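Local structure of geobacter metallireducens SMUG1 (Geobacter metallireducens, 5H9I) at residues A16-L21 with C141-L146; V42-R47 with T70-G75; V90-G95 with R101-A106; A173-V178 with E202-E207. The protein is a SMUG1-type member of the uracil-DNA glycosylase (UDG-like) superfamily, with a helix-flanked parallel beta sheet and a pocket that holds xanthine in this crystal. All coordinates share one frame; numbering follows the deposited sequence. Where two conformers were deposited one is given.

Contact 1 (A16-L21 with C141-L146); sequences ADLAGL and CPLLFL
Leu-18 of helix 7-19 meets Pro-142 and Leu-143 in the loop that runs from strand 135-139 of the parallel sheet to strand 144-146, the middle strand of a small three-stranded antiparallel sheet. A helix near the N-terminus is thereby packed against the junction between the two sheets of this UDG-like fold. No hydrogen bond crosses; 133 Å² is buried, and the pairs that touch are all carbon-carbon. The tight part centres on one methyl. CD1 of Leu-18 comes head-on to the CG corner of the Pro-142 ring at 3.5 Å, which is shorter than ordinary van der Waals separation. The same methyl also reaches Leu-143, lying 3.9 Å from its CG, while the other branch of Leu-18, CD2, touches Leu-143 CD1 more loosely at 4.1 Å. A chi2 of 173° sets CD1 anti to CA, so this methyl leads and CD2 stays back beside CA. Leu-166 of helix 160-181 also packs on Leu-18, and Val-30 on Leu-143, so all three touching residues are buried. By contrast, Ala-16, Ala-19 and Gly-20 are exposed. Leu-21 forms the loose margin: its CD1 stays 5.6 Å from Leu-143 CD1, and its side chain rests on Pro-165. Within the loop, Leu-143 O accepts from Asn-61 ND2, and Leu-143 N makes a weak hydrogen bond of 3.6 Å to Cys-141 SG.

Contact 2 (V42-R47 with T70-G75); sequences VAYLSR and TGVPFG. With XAN (xanthine), chain B.
Tyr-44 of helix 38-48 lies against Val-72 and Pro-73; its CB and one ring face meet the valine, while CE2 meets the proline. CB is 4.0 Å from Val-72 CG2. With CG anti to the backbone N (chi1 169°), the ring is swung off the helix toward the loop, where Val-72 CG1 settles over one face. That methyl lies 4.1 Å from the ring centroid and only 15° off the normal, a CH-pi contact displaced toward CD1, which it approaches to 4.0 Å. On the CD2 side the ring meets Pro-73 obliquely, with Pro-73 CD 3.8 Å from Tyr-44 CD2. The approach tightens at the next ring atom, where Tyr-44 CE2 is 3.4 Å from Pro-73 CD. At the tip, OH is hydrogen-bonded to Val-137 O of strand 135-139, and the ring also meets that of Phe-136. The loop held in this way is a type II beta turn from Val-72 to Gly-75, and it forms part of the xanthine pocket. Thr-70 leads into it with an ST turn, Val-72 N donating to Thr-70 OG1 at 3.3 Å, and Gly-71 supplies a positive phi at the end of helix 67-70. At the third position of the turn Phe-74 N gives xanthine O2 a nearly straight hydrogen bond (2.8 Å, 164°), and the Phe-74 ring spreads one face over the purine, its CE1 lying 3.4 Å from xanthine C5. Trp-118 NE1 binds Pro-73 O, while Asn-139, Glu-111, Met-60 and His-213 hydrogen-bond to the same xanthine.

Contact 3 (V90-G95 with R101-A106); sequences VTRPAG and RVDGFA. With BME (beta-mercaptoethanol), chain F.
A salt-bridge network of Arg-92, Arg-101 and Asp-103 clasps two legs of the long loop between helices 77-84 and 112-125; the legs, 90-93 and 101-105, run 166° apart end to end. The extended chain of Arg-92 brings its guanidinium end-on to a single oxygen: NH2 binds Asp-103 OD1 at 2.9 Å and NH1 binds the same OD1 at 3.1 Å, from opposite faces of a carboxylate turned 66° to the guanidinium. Arg-101 NH1 takes the other oxygen, Asp-103 OD2, at 2.8 Å. The two guanidinium planes are 19° apart with Arg-92 NH2 and Arg-101 NH2 3.3 Å from each other, a closeness probably offset by the shared carboxylate and by Glu-96, which salt-bridges Arg-92 NH1. Val-102 O lies over the Arg-92 guanidinium face without bonding to it, and one water donates to both Val-90 O and Val-102 O. Val-102 CG1 meets Val-90 CG1 at 3.6 Å, while its CG2 presses on Pro-93 CD at a tight 3.4 Å. Beside Val-90, Phe-105 N donates to O1 of a beta-mercaptoethanol at 3.0 Å. With no direct backbone hydrogen bond between the legs, this is an irregular loop closed by charge, water and valine-proline packing, in place of a beta hairpin.

Contact 4 (A173-V178 with E202-E207); sequences ALRRTV and EGFDVE
Ala-173 O is gripped twice by Thr-177: the backbone N donates at 2.9 Å in the usual helical bond, and OG1 donates at 2.8 Å from the opposite face of the carbonyl plane, tilted 33° from it. The hydroxyl proton is thus spent within its own helix, 160-181, and the surface that this helix offers to residues 202-207 is made by Arg-175 and Val-178. The aliphatic part of Arg-175 crosses Phe-204 at about a right angle, with CG 3.6 Å from Phe-204 CZ and CD equally 3.6 Å from Phe-204 CE1. A bend at chi3 (-72°) then turns the guanidinium aside, and its NH1 is hydrogen-bonded to Ala-200 O at the end of helix 191-201, so methylenes are what the ring touches. The segment 202-207 is the return link of a beta-alpha-beta crossover: helix 191-201 joins strand 185-189 to its parallel neighbour 207-211, the outermost on this side of the sheet, and the link passes helix 160-181. One turn along that helix, Val-178 turns CG1 toward both apolar residues of the link, meeting Val-206 CG1 at 4.0 Å and, more loosely, Phe-204 CD2 at 4.2 Å. Between those two residues the chain makes an inverse gamma turn centred on Asp-205, with a weak 2.8 Å bond from Val-206 N to Phe-204 O. Leu-201 packs on both Arg-175 and Val-178, and Glu-207 starts the edge strand through backbone bonds with Arg-184 and Val-186.

Contact 2 is the one that forms part of the xanthine pocket, supplying Pro-73 and Phe-74. Contact 1 lies farther off, the Pro-142 side chain about 9 Å from xanthine, and contact 3 is farther still, its Phe-105 side chain at about 13 Å. Contacts 2 and 3 touch each other: Thr-70 CG2 packs on Phe-105 CE2 at 3.7 Å, with about 15 Å between the two centres. Helix 160-181, which carries a segment of contact 4, also packs against contact 1, although the nearest atoms of the two contacts remain about 5 Å apart. Contacts 3 and 4 lie on opposite sides of the chain centre, their own centres about 32 Å apart.

Contact 1 (A16-L21 with C141-L146)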
loop_
_atom_site.group_PDB
_atom_site.type_symbol
_atom_site.label_atom_id
_atom_site.label_comp_id
_atom_site.label_asym_id
_atom_site.label_seq_id
_atom_site.Cartn_x
_atom_site.Cartn_y
_atom_site.Cartn_z
ATOM N N ALA A 16 14.140 6.327 4.887
ATOM C CA ALA A 16 15.354 6.533 5.731
ATOM C C ALA A 16 15.346 5.623 6.958
ATOM O O ALA A 16 16.400 5.018 7.395
ATOM C CB ALA A 16 15.481 7.947 6.175
ATOM N N ASP A 17 14.214 5.559 7.624
ATOM C CA ASP A 17 14.072 4.706 8.767
ATOM C C ASP A 17 14.290 3.260 8.361
ATOM O O ASP A 17 14.952 2.485 9.077
ATOM C CB ASP A 17 12.692 4.857 9.394
ATOM C CG ASP A 17 12.534 6.091 10.130
ATOM O OD1 ASP A 17 13.595 6.615 10.526
ATOM O OD2 ASP A 17 11.423 6.554 10.458
ATOM N N LEU A 18 13.726 2.823 7.222
ATOM C CA LEU A 18 13.883 1.483 6.714
ATOM C C LEU A 18 15.334 1.088 6.340
ATOM O O LEU A 18 15.698 -0.081 6.479
ATOM C CB LEU A 18 12.895 1.196 5.566
ATOM C CG LEU A 18 11.404 1.323 6.052
ATOM C CD1 LEU A 18 10.500 1.213 4.837
ATOM C CD2 LEU A 18 10.984 0.347 7.078
ATOM N N ALA A 19 16.064 2.071 5.856
ATOM C CA ALA A 19 17.403 1.845 5.347
ATOM C C ALA A 19 18.387 1.440 6.425
ATOM O O ALA A 19 19.413 0.875 6.058
ATOM C CB ALA A 19 17.926 3.123 4.714
ATOM N N GLY A 20 18.085 1.778 7.680
ATOM C CA GLY A 20 18.875 1.422 8.830
ATOM C C GLY A 20 18.577 0.005 9.338
ATOM O O GLY A 20 19.361 -0.563 10.070
ATOM N N LEU A 21 17.478 -0.599 8.892
ATOM C CA LEU A 21 17.065 -1.919 9.404
ATOM C C LEU A 21 17.760 -3.091 8.738
ATOM O O LEU A 21 18.135 -3.040 7.550
ATOM C CB LEU A 21 15.553 -2.091 9.203
ATOM C CG LEU A 21 14.690 -1.056 9.833
ATOM C CD1 LEU A 21 13.242 -1.357 9.485
ATOM C CD2 LEU A 21 14.874 -0.995 11.334
ATOM N N CYS A 141 3.425 -1.134 4.906
ATOM C CA CYS A 141 4.856 -1.461 4.718
ATOM C C CYS A 141 5.159 -1.376 3.258
ATOM O O CYS A 141 4.507 -1.982 2.474
ATOM C CB CYS A 141 5.091 -2.852 5.307
ATOM S SG CYS A 141 6.780 -3.462 5.003
ATOM N N PRO A 142 6.123 -0.552 2.892
ATOM C CA PRO A 142 6.436 -0.423 1.466
ATOM C C PRO A 142 7.425 -1.447 0.921
ATOM O O PRO A 142 7.650 -1.450 -0.293
ATOM C CB PRO A 142 7.048 0.937 1.403
ATOM C CG PRO A 142 7.790 1.053 2.670
ATOM C CD PRO A 142 6.846 0.465 3.708
ATOM N N LEU A 143 7.972 -2.286 1.771
ATOM C CA LEU A 143 9.022 -3.241 1.349
ATOM C C LEU A 143 8.436 -4.534 0.920
ATOM O O LEU A 143 7.434 -4.997 1.530
ATOM C CB LEU A 143 9.872 -3.460 2.561
ATOM C CG LEU A 143 10.628 -2.299 3.125
ATOM C CD1 LEU A 143 11.408 -2.739 4.370
ATOM C CD2 LEU A 143 11.476 -1.557 2.130
ATOM N N LEU A 144 9.080 -5.202 -0.051
ATOM C CA LEU A 144 8.783 -6.583 -0.442
ATOM C C LEU A 144 9.982 -7.482 0.036
ATOM O O LEU A 144 11.089 -7.043 -0.111
ATOM C CB LEU A 144 8.663 -6.663 -1.935
ATOM C CG LEU A 144 8.228 -7.970 -2.515
ATOM C CD1 LEU A 144 6.722 -8.058 -2.585
ATOM C CD2 LEU A 144 8.777 -8.261 -3.885
ATOM N N PHE A 145 9.682 -8.582 0.722
ATOM C CA PHE A 145 10.658 -9.475 1.292
ATOM C C PHE A 145 10.622 -10.793 0.512
ATOM O O PHE A 145 9.546 -11.400 0.326
ATOM C CB PHE A 145 10.319 -9.693 2.779
ATOM C CG PHE A 145 10.288 -8.460 3.579
ATOM C CD1 PHE A 145 11.434 -7.922 4.123
ATOM C CD2 PHE A 145 9.067 -7.903 3.879
ATOM C CE1 PHE A 145 11.392 -6.782 4.904
ATOM C CE2 PHE A 145 9.015 -6.731 4.643
ATOM C CZ PHE A 145 10.150 -6.218 5.165
ATOM N N LEU A 146 11.802 -11.281 0.118
ATOM C CA LEU A 146 11.889 -12.580 -0.568
ATOM C C LEU A 146 12.926 -13.508 0.081
ATOM O O LEU A 146 13.911 -13.032 0.588
ATOM C CB LEU A 146 12.301 -12.359 -2.030
ATOM C CG LEU A 146 11.535 -11.361 -2.894
ATOM C CD1 LEU A 146 12.243 -11.110 -4.237
ATOM C CD2 LEU A 146 10.100 -11.771 -3.110
#

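Contact 2 (V42-R47 with T70-G75)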
loop_
_atom_site.group_PDB
_atom_site.type_symbol
_atom_site.label_atom_id
_atom_site.label_comp_id
_atom_site.label_asym_id
_atom_site.label_seq_id
_atom_site.Cartn_x
_atom_site.Cartn_y
_atom_site.Cartn_z
ATOM N N VAL A 42 5.926 9.339 -6.077
ATOM C CA VAL A 42 5.656 10.728 -5.740
ATOM C C VAL A 42 4.591 11.348 -6.628
ATOM O O VAL A 42 3.851 12.218 -6.173
ATOM C CB VAL A 42 7.015 11.499 -5.721
ATOM C CG1 VAL A 42 6.763 12.984 -5.553
ATOM C CG2 VAL A 42 7.902 10.977 -4.586
ATOM N N ALA A 43 4.526 10.975 -7.918
ATOM C CA ALA A 43 3.415 11.360 -8.727
ATOM C C ALA A 43 2.049 11.005 -8.097
ATOM O O ALA A 43 1.146 11.806 -8.047
ATOM C CB ALA A 43 3.530 10.807 -10.168
ATOM N N TYR A 44 1.978 9.768 -7.639
ATOM C CA TYR A 44 0.707 9.315 -7.052
ATOM C C TYR A 44 0.449 10.104 -5.755
ATOM O O TYR A 44 -0.662 10.621 -5.558
ATOM C CB TYR A 44 0.858 7.812 -6.715
ATOM C CG TYR A 44 -0.250 7.231 -5.855
ATOM C CD1 TYR A 44 -1.530 7.117 -6.363
ATOM C CD2 TYR A 44 0.019 6.838 -4.552
ATOM C CE1 TYR A 44 -2.583 6.584 -5.604
ATOM C CE2 TYR A 44 -1.055 6.321 -3.780
ATOM C CZ TYR A 44 -2.321 6.227 -4.331
ATOM O OH TYR A 44 -3.361 5.777 -3.533
ATOM N N LEU A 45 1.459 10.293 -4.871
ATOM C CA LEU A 45 1.268 11.050 -3.663
ATOM C C LEU A 45 0.850 12.485 -3.950
ATOM O O LEU A 45 -0.063 13.023 -3.322
ATOM C CB LEU A 45 2.499 11.110 -2.805
ATOM C CG LEU A 45 3.064 9.756 -2.377
ATOM C CD1 LEU A 45 4.375 10.073 -1.557
ATOM C CD2 LEU A 45 2.124 8.893 -1.621
ATOM N N SER A 46 1.468 13.099 -4.952
ATOM C CA SER A 46 1.290 14.524 -5.168
ATOM C C SER A 46 0.023 14.804 -5.936
ATOM O O SER A 46 -0.686 15.791 -5.638
ATOM C CB SER A 46 2.428 15.030 -5.993
ATOM O OG SER A 46 3.712 14.818 -5.354
ATOM N N ARG A 47 -0.341 13.974 -6.874
ATOM C CA ARG A 47 -1.523 14.182 -7.699
ATOM C C ARG A 47 -2.815 13.817 -6.999
ATOM O O ARG A 47 -3.874 14.397 -7.287
ATOM C CB ARG A 47 -1.419 13.383 -9.009
ATOM C CG ARG A 47 -0.298 13.856 -9.903
ATOM C CD ARG A 47 -0.129 13.022 -11.152
ATOM N NE ARG A 47 1.209 13.288 -11.681
ATOM C CZ ARG A 47 1.668 12.784 -12.823
ATOM N NH1 ARG A 47 0.928 12.071 -13.610
ATOM N NH2 ARG A 47 2.949 13.018 -13.084
ATOM N N THR A 70 5.262 -0.508 -10.013
ATOM C CA THR A 70 4.795 0.811 -10.418
ATOM C C THR A 70 5.023 1.842 -9.350
ATOM O O THR A 70 4.819 3.063 -9.616
ATOM C CB THR A 70 3.258 0.707 -10.720
ATOM O OG1 THR A 70 2.570 0.377 -9.534
ATOM C CG2 THR A 70 2.945 -0.148 -11.890
ATOM N N GLY A 71 5.258 1.483 -8.090
ATOM C CA GLY A 71 5.344 2.438 -6.976
ATOM C C GLY A 71 3.990 2.862 -6.421
ATOM O O GLY A 71 4.027 3.659 -5.472
ATOM N N VAL A 72 2.904 2.313 -6.928
ATOM C CA VAL A 72 1.597 2.692 -6.490
ATOM C C VAL A 72 0.934 1.617 -5.733
ATOM O O VAL A 72 1.019 0.459 -6.192
ATOM C CB VAL A 72 0.771 3.075 -7.676
ATOM C CG1 VAL A 72 -0.680 3.371 -7.289
ATOM C CG2 VAL A 72 1.373 4.277 -8.420
ATOM N N PRO A 73 0.372 1.821 -4.531
ATOM C CA PRO A 73 -0.327 0.731 -3.805
ATOM C C PRO A 73 -1.379 0.036 -4.673
ATOM O O PRO A 73 -2.106 0.655 -5.436
ATOM C CB PRO A 73 -1.013 1.426 -2.603
ATOM C CG PRO A 73 -0.323 2.757 -2.534
ATOM C CD PRO A 73 0.216 3.129 -3.880
ATOM N N PHE A 74 -1.348 -1.313 -4.561
ATOM C CA PHE A 74 -2.243 -2.162 -5.416
ATOM C C PHE A 74 -2.125 -1.822 -6.878
ATOM O O PHE A 74 -3.032 -1.952 -7.639
ATOM C CB PHE A 74 -3.717 -2.016 -4.914
ATOM C CG PHE A 74 -3.961 -2.605 -3.536
ATOM C CD1 PHE A 74 -4.277 -3.983 -3.402
ATOM C CD2 PHE A 74 -3.851 -1.824 -2.415
ATOM C CE1 PHE A 74 -4.556 -4.458 -2.160
ATOM C CE2 PHE A 74 -4.123 -2.323 -1.176
ATOM C CZ PHE A 74 -4.469 -3.624 -1.077
ATOM N N GLY A 75 -0.916 -1.386 -7.296
ATOM C CA GLY A 75 -0.742 -0.680 -8.526
ATOM C C GLY A 75 -0.514 -1.567 -9.732
ATOM O O GLY A 75 0.570 -1.584 -10.311
HETATM N N9 XAN B . -1.558 -6.474 -3.677
HETATM C C4 XAN B . -1.221 -5.470 -2.916
HETATM N N3 XAN B . -0.707 -4.262 -3.130
HETATM C C2 XAN B . -0.485 -3.495 -2.159
HETATM O O2 XAN B . 0.030 -2.427 -2.376
HETATM N N1 XAN B . -0.808 -3.799 -0.894
HETATM C C6 XAN B . -1.340 -4.932 -0.550
HETATM O O6 XAN B . -1.587 -5.251 0.619
HETATM C C5 XAN B . -1.541 -5.863 -1.571
HETATM N N7 XAN B . -2.040 -7.089 -1.600
HETATM C C8 XAN B . -2.055 -7.455 -2.872
#

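Contact 3 (V90-G95 with R101-A106)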
loop_
_atom_site.group_PDB
_atom_site.type_symbol
_atom_site.label_atom_id
_atom_site.label_comp_id
_atom_site.label_asym_id
_atom_site.label_seq_id
_atom_site.Cartn_x
_atom_site.Cartn_y
_atom_site.Cartn_z
ATOM N N VAL A 90 11.298 3.566 -13.526
ATOM C CA VAL A 90 11.441 2.587 -12.465
ATOM C C VAL A 90 12.760 1.821 -12.748
ATOM O O VAL A 90 12.846 1.200 -13.815
ATOM C CB VAL A 90 10.279 1.590 -12.452
ATOM C CG1 VAL A 90 10.472 0.541 -11.335
ATOM C CG2 VAL A 90 8.889 2.319 -12.367
ATOM N N THR A 91 13.617 1.906 -11.781
ATOM C CA THR A 91 14.894 1.172 -11.910
ATOM C C THR A 91 14.830 -0.146 -11.174
ATOM O O THR A 91 13.949 -0.390 -10.395
ATOM C CB THR A 91 16.050 2.025 -11.389
ATOM O OG1 THR A 91 15.928 2.456 -10.037
ATOM C CG2 THR A 91 16.218 3.235 -12.239
ATOM N N ARG A 92 15.858 -1.005 -11.293
ATOM C CA ARG A 92 15.796 -2.296 -10.635
ATOM C C ARG A 92 16.397 -2.255 -9.262
ATOM O O ARG A 92 17.470 -1.643 -9.019
ATOM C CB ARG A 92 16.455 -3.394 -11.541
ATOM C CG ARG A 92 15.823 -3.548 -12.877
ATOM C CD ARG A 92 16.575 -4.517 -13.811
ATOM N NE ARG A 92 15.881 -4.469 -15.086
ATOM C CZ ARG A 92 14.807 -5.184 -15.374
ATOM N NH1 ARG A 92 14.405 -6.174 -14.634
ATOM N NH2 ARG A 92 14.243 -4.965 -16.527
ATOM N N PRO A 93 15.785 -2.957 -8.296
ATOM C CA PRO A 93 16.311 -2.941 -6.945
ATOM C C PRO A 93 17.726 -3.643 -6.875
ATOM O O PRO A 93 17.923 -4.654 -7.568
ATOM C CB PRO A 93 15.317 -3.771 -6.125
ATOM C CG PRO A 93 14.605 -4.610 -7.139
ATOM C CD PRO A 93 14.626 -3.866 -8.447
ATOM N N ALA A 94 18.515 -3.237 -5.913
ATOM C CA ALA A 94 19.804 -3.876 -5.687
ATOM C C ALA A 94 19.556 -5.293 -5.341
ATOM O O ALA A 94 18.715 -5.619 -4.489
ATOM C CB ALA A 94 20.536 -3.141 -4.624
ATOM N N GLY A 95 20.267 -6.200 -6.018
ATOM C CA GLY A 95 20.006 -7.617 -5.729
ATOM C C GLY A 95 18.689 -8.197 -6.172
ATOM O O GLY A 95 18.317 -9.244 -5.659
ATOM N N ARG A 101 11.629 -10.032 -11.162
ATOM C CA ARG A 101 12.216 -8.934 -11.843
ATOM C C ARG A 101 11.273 -7.687 -11.826
ATOM O O ARG A 101 10.070 -7.851 -11.864
ATOM C CB ARG A 101 12.442 -9.301 -13.270
ATOM C CG ARG A 101 13.510 -10.414 -13.415
ATOM C CD ARG A 101 13.564 -10.807 -14.871
ATOM N NE ARG A 101 14.047 -9.716 -15.730
ATOM C CZ ARG A 101 13.354 -9.112 -16.715
ATOM N NH1 ARG A 101 12.099 -9.458 -16.993
ATOM N NH2 ARG A 101 13.938 -8.167 -17.436
ATOM N N VAL A 102 11.907 -6.555 -11.775
ATOM C CA VAL A 102 11.228 -5.258 -11.784
ATOM C C VAL A 102 11.375 -4.661 -13.174
ATOM O O VAL A 102 12.392 -4.023 -13.467
ATOM C CB VAL A 102 11.705 -4.353 -10.681
ATOM C CG1 VAL A 102 11.063 -2.980 -10.736
ATOM C CG2 VAL A 102 11.494 -4.966 -9.333
ATOM N N ASP A 103 10.389 -4.965 -14.032
ATOM C CA ASP A 103 10.316 -4.393 -15.353
ATOM C C ASP A 103 9.561 -3.023 -15.410
ATOM O O ASP A 103 9.475 -2.362 -16.430
ATOM C CB ASP A 103 9.709 -5.342 -16.342
ATOM C CG ASP A 103 10.549 -6.610 -16.535
ATOM O OD1 ASP A 103 11.771 -6.502 -16.277
ATOM O OD2 ASP A 103 9.998 -7.682 -16.805
ATOM N N GLY A 104 9.028 -2.623 -14.272
ATOM C CA GLY A 104 8.327 -1.335 -14.210
ATOM C C GLY A 104 7.071 -1.325 -15.052
ATOM O O GLY A 104 6.328 -2.286 -15.071
ATOM N N PHE A 105 6.882 -0.221 -15.743
ATOM C CA PHE A 105 5.724 -0.059 -16.604
ATOM C C PHE A 105 5.707 -0.948 -17.855
ATOM O O PHE A 105 4.709 -1.030 -18.526
ATOM C CB PHE A 105 5.476 1.399 -16.839
ATOM C CG PHE A 105 4.978 2.113 -15.579
ATOM C CD1 PHE A 105 5.841 2.646 -14.670
ATOM C CD2 PHE A 105 3.656 2.154 -15.347
ATOM C CE1 PHE A 105 5.381 3.269 -13.482
ATOM C CE2 PHE A 105 3.164 2.737 -14.144
ATOM C CZ PHE A 105 4.043 3.290 -13.264
ATOM N N ALA A 106 6.831 -1.651 -18.063
ATOM C CA ALA A 106 6.881 -2.677 -19.097
ATOM C C ALA A 106 6.482 -4.024 -18.569
ATOM O O ALA A 106 6.416 -4.961 -19.371
ATOM C CB ALA A 106 8.286 -2.730 -19.694
HETATM C C1 BME F . 9.594 1.256 -17.119
HETATM C C2 BME F . 11.100 1.332 -16.990
HETATM O O1 BME F . 9.020 1.856 -15.986
HETATM S S2 BME F . 11.666 2.856 -16.439
HETATM O O HOH W 1 12.875 -1.558 -14.664
#

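Contact 4 (A173-V178 with E202-E207)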
loop_
_atom_site.group_PDB
_atom_site.type_symbol
_atom_site.label_atom_id
_atom_site.label_comp_id
_atom_site.label_asym_id
_atom_site.label_seq_id
_atom_site.Cartn_x
_atom_site.Cartn_y
_atom_site.Cartn_z
ATOM N N ALA A 173 5.070 6.169 10.374
ATOM C CA ALA A 173 4.671 6.747 9.069
ATOM C C ALA A 173 3.140 6.792 9.003
ATOM O O ALA A 173 2.558 7.693 8.433
ATOM C CB ALA A 173 5.254 5.943 7.924
ATOM N N LEU A 174 2.464 5.751 9.497
ATOM C CA LEU A 174 1.034 5.727 9.455
ATOM C C LEU A 174 0.356 6.830 10.313
ATOM O O LEU A 174 -0.543 7.485 9.911
ATOM C CB LEU A 174 0.453 4.322 9.822
ATOM C CG LEU A 174 -1.017 4.135 9.802
ATOM C CD1 LEU A 174 -1.680 4.524 8.480
ATOM C CD2 LEU A 174 -1.323 2.651 10.218
ATOM N N ARG A 175 0.907 6.973 11.572
ATOM C CA ARG A 175 0.457 8.056 12.365
ATOM C C ARG A 175 0.670 9.442 11.685
ATOM O O ARG A 175 -0.249 10.241 11.718
ATOM C CB ARG A 175 1.134 8.054 13.746
ATOM C CG ARG A 175 0.600 6.987 14.669
ATOM C CD ARG A 175 1.196 7.082 16.020
ATOM N NE ARG A 175 2.570 6.680 16.129
ATOM C CZ ARG A 175 2.957 5.425 16.378
ATOM N NH1 ARG A 175 2.097 4.461 16.553
ATOM N NH2 ARG A 175 4.260 5.183 16.439
ATOM N N ARG A 176 1.846 9.656 11.077
ATOM C CA ARG A 176 2.075 10.876 10.386
ATOM C C ARG A 176 1.067 11.070 9.217
ATOM O O ARG A 176 0.572 12.189 9.017
ATOM C CB ARG A 176 3.475 10.889 9.820
ATOM C CG ARG A 176 4.557 11.115 10.897
ATOM C CD ARG A 176 5.880 10.885 10.376
ATOM N NE ARG A 176 6.912 11.439 11.292
ATOM C CZ ARG A 176 8.186 11.141 11.217
ATOM N NH1 ARG A 176 8.719 10.269 10.376
ATOM N NH2 ARG A 176 8.974 11.781 12.130
ATOM N N THR A 177 0.782 9.991 8.515
ATOM C CA THR A 177 -0.178 10.054 7.403
ATOM C C THR A 177 -1.537 10.493 7.877
ATOM O O THR A 177 -2.272 11.301 7.266
ATOM C CB THR A 177 -0.195 8.707 6.668
ATOM O OG1 THR A 177 1.098 8.401 6.184
ATOM C CG2 THR A 177 -1.233 8.750 5.575
ATOM N N VAL A 178 -1.948 9.911 9.015
ATOM C CA VAL A 178 -3.261 10.232 9.568
ATOM C C VAL A 178 -3.296 11.675 10.120
ATOM O O VAL A 178 -4.303 12.379 9.959
ATOM C CB VAL A 178 -3.656 9.163 10.658
ATOM C CG1 VAL A 178 -4.828 9.631 11.513
ATOM C CG2 VAL A 178 -3.954 7.871 9.934
ATOM N N GLU A 202 -4.295 3.722 17.996
ATOM C CA GLU A 202 -5.053 3.841 19.259
ATOM C C GLU A 202 -4.819 5.214 19.915
ATOM O O GLU A 202 -3.715 5.701 20.015
ATOM C CB GLU A 202 -4.654 2.724 20.137
ATOM C CG GLU A 202 -5.491 2.721 21.421
ATOM C CD GLU A 202 -5.174 1.616 22.340
ATOM O OE1 GLU A 202 -5.274 0.479 21.903
ATOM O OE2 GLU A 202 -4.737 1.951 23.474
ATOM N N GLY A 203 -5.934 5.828 20.316
ATOM C CA GLY A 203 -6.000 7.118 20.889
ATOM C C GLY A 203 -6.114 8.248 19.970
ATOM O O GLY A 203 -6.330 9.388 20.397
ATOM N N PHE A 204 -5.985 8.024 18.664
ATOM C CA PHE A 204 -6.372 9.003 17.709
ATOM C C PHE A 204 -7.914 9.070 17.582
ATOM O O PHE A 204 -8.658 8.109 17.742
ATOM C CB PHE A 204 -5.725 8.673 16.323
ATOM C CG PHE A 204 -4.263 8.954 16.277
ATOM C CD1 PHE A 204 -3.334 8.193 16.983
ATOM C CD2 PHE A 204 -3.755 9.976 15.543
ATOM C CE1 PHE A 204 -1.981 8.440 16.963
ATOM C CE2 PHE A 204 -2.392 10.201 15.444
ATOM C CZ PHE A 204 -1.489 9.497 16.223
ATOM N N ASP A 205 -8.344 10.221 17.145
ATOM C CA ASP A 205 -9.755 10.408 16.925
ATOM C C ASP A 205 -10.189 9.887 15.532
ATOM O O ASP A 205 -10.585 10.658 14.652
ATOM C CB ASP A 205 -10.068 11.861 17.099
ATOM C CG ASP A 205 -11.576 12.098 17.224
ATOM O OD1 ASP A 205 -12.389 11.171 17.413
ATOM O OD2 ASP A 205 -11.917 13.288 17.153
ATOM N N VAL A 206 -10.058 8.580 15.309
ATOM C CA VAL A 206 -10.374 7.919 14.037
ATOM C C VAL A 206 -11.012 6.601 14.353
ATOM O O VAL A 206 -10.690 6.035 15.360
ATOM C CB VAL A 206 -9.184 7.543 13.125
ATOM C CG1 VAL A 206 -8.578 8.694 12.495
ATOM C CG2 VAL A 206 -8.146 6.719 13.841
ATOM N N GLU A 207 -11.913 6.101 13.519
ATOM C CA GLU A 207 -12.398 4.800 13.636
ATOM C C GLU A 207 -11.525 3.933 12.761
ATOM O O GLU A 207 -11.081 4.398 11.690
ATOM C CB GLU A 207 -13.865 4.726 13.140
ATOM C CG GLU A 207 -14.841 5.518 13.976
ATOM C CD GLU A 207 -14.876 5.154 15.483
ATOM O OE1 GLU A 207 -14.732 3.933 15.902
ATOM O OE2 GLU A 207 -14.994 6.137 16.246
#